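Local coordinates for DUF574 domain-containing protein (Thermobifida fusca, PDB 2QE6) that binds S-adenosylmethionine and is a putative methyltransferase whose substrate is not known, at residues 245-250 and 265-270. The protein carries 1 engineered substitution. Residues are numbered along the deposited sequence; the frame is centred on the assembly and turned at random.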
# COMPACT_ATOMS: atom_id res chain seq x y z
N ALA A 245 -5.67 12.72 -2.33
CA ALA A 245 -5.41 13.69 -3.40
C ALA A 245 -4.78 15.02 -2.88
O ALA A 245 -4.23 15.81 -3.67
CB ALA A 245 -6.68 13.98 -4.15
N LEU A 246 -4.90 15.25 -1.57
CA LEU A 246 -4.41 16.45 -0.91
C LEU A 246 -2.96 16.29 -0.40
O LEU A 246 -2.36 17.25 0.09
CB LEU A 246 -5.34 16.81 0.28
CG LEU A 246 -6.80 17.15 -0.02
CD1 LEU A 246 -7.58 17.56 1.26
CD2 LEU A 246 -6.92 18.25 -1.07
N TRP A 247 -2.38 15.10 -0.53
CA TRP A 247 -1.03 14.88 -0.02
C TRP A 247 -0.00 15.33 -1.04
O TRP A 247 0.19 14.66 -2.04
CB TRP A 247 -0.78 13.41 0.40
CG TRP A 247 0.48 13.28 1.25
CD1 TRP A 247 0.55 13.31 2.60
CD2 TRP A 247 1.84 13.13 0.78
NE1 TRP A 247 1.85 13.20 3.01
CE2 TRP A 247 2.67 13.10 1.92
CE3 TRP A 247 2.42 13.06 -0.47
CZ2 TRP A 247 4.04 12.98 1.83
CZ3 TRP A 247 3.80 12.95 -0.56
CH2 TRP A 247 4.59 12.90 0.58
N ARG A 248 0.64 16.48 -0.77
CA ARG A 248 1.60 17.08 -1.68
C ARG A 248 1.25 16.90 -3.13
O ARG A 248 1.97 16.24 -3.87
CB ARG A 248 3.01 16.50 -1.42
CG ARG A 248 3.46 16.69 0.03
CD ARG A 248 4.96 16.59 0.18
NE ARG A 248 5.32 16.75 1.59
CZ ARG A 248 6.52 17.14 2.01
NH1 ARG A 248 7.49 17.37 1.13
NH2 ARG A 248 6.74 17.27 3.30
N PRO A 249 0.16 17.53 -3.57
CA PRO A 249 -0.30 17.37 -4.94
C PRO A 249 0.66 18.00 -5.93
O PRO A 249 1.33 18.97 -5.60
CB PRO A 249 -1.65 18.10 -4.96
CG PRO A 249 -1.72 18.89 -3.78
CD PRO A 249 -0.67 18.46 -2.80
N ASP A 250 0.76 17.44 -7.13
CA ASP A 250 1.62 18.05 -8.16
C ASP A 250 0.77 18.48 -9.36
O ASP A 250 1.18 18.40 -10.51
CB ASP A 250 2.85 17.17 -8.51
CG ASP A 250 2.49 15.75 -8.92
OD1 ASP A 250 1.36 15.48 -9.36
OD2 ASP A 250 3.38 14.88 -8.80
N GLY A 265 -10.12 7.63 1.10
CA GLY A 265 -8.88 7.31 1.78
C GLY A 265 -8.01 8.48 2.17
O GLY A 265 -8.13 9.59 1.60
N MSE A 266 -7.13 8.23 3.16
CA MSE A 266 -6.12 9.22 3.59
C MSE A 266 -4.73 8.66 3.48
O MSE A 266 -4.56 7.47 3.48
CB MSE A 266 -6.36 9.70 5.02
CG MSE A 266 -7.59 10.56 5.13
SE MSE A 266 -7.62 11.73 6.61
CE MSE A 266 -9.21 12.72 6.22
N ALA A 267 -3.75 9.55 3.38
CA ALA A 267 -2.35 9.21 3.28
C ALA A 267 -1.59 9.98 4.38
O ALA A 267 -1.98 11.09 4.75
CB ALA A 267 -1.79 9.62 1.91
N GLY A 268 -0.49 9.39 4.86
CA GLY A 268 0.42 10.06 5.78
C GLY A 268 1.81 9.45 5.66
O GLY A 268 1.95 8.28 5.35
N ILE A 269 2.83 10.27 5.87
CA ILE A 269 4.21 9.80 5.98
C ILE A 269 4.78 10.42 7.25
O ILE A 269 4.64 11.62 7.49
CB ILE A 269 5.08 10.21 4.79
CG1 ILE A 269 4.61 9.53 3.52
CG2 ILE A 269 6.57 9.82 5.04
CD1 ILE A 269 5.53 9.78 2.35
N GLY A 270 5.38 9.58 8.09
CA GLY A 270 6.00 10.02 9.33
C GLY A 270 7.45 9.61 9.39
O GLY A 270 7.83 8.55 8.87
O HOH W 1 2.22 13.19 5.95
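Trp247, in the loop between strands 235-243 and 265-271, lies along Ala267, Gly268 and Ile269 and illustrates how a single indole can seat a connecting loop on a sheet. Its CB begins the contact, 4.2 Å from CB of Ala267. With CG anti to the backbone N (chi1 -166°), the ring runs on along the strand: CD1 comes 4.0 Å from Ala267 O, and NE1 passes obliquely by Gly268, with CA 4.4 Å away. The benzo end then reaches Ile269, where CZ2 of Trp247 is 3.6 Å from CD1 of Ile269 and CH2 is 3.7 Å from that same methyl, the two side chains crossing at about a right angle. One ring face carries CG of Arg248, offset toward the rim, while Val64 of helix 54-75 and Pro239 and Val242 of strand 235-243 add further apolar contacts. A water in the indole plane accepts from NE1 at 3.0 Å and from the backbone N of Ile269, also at 3.0 Å. A leucine in place of Trp247 would probably open a gap beside CD1 of Ile269 and leave the water without its indole donor. Strand 265-271 is the antiparallel strand of the Rossmann-like methyltransferase sheet (order 3-2-1-4-5-7-6), set between strand 191-197 and the edge strand 235-243. The chemistry implies a mainly apolar attachment in which one water serves two buried N-H groups, joining loop to strand without a direct polar bond.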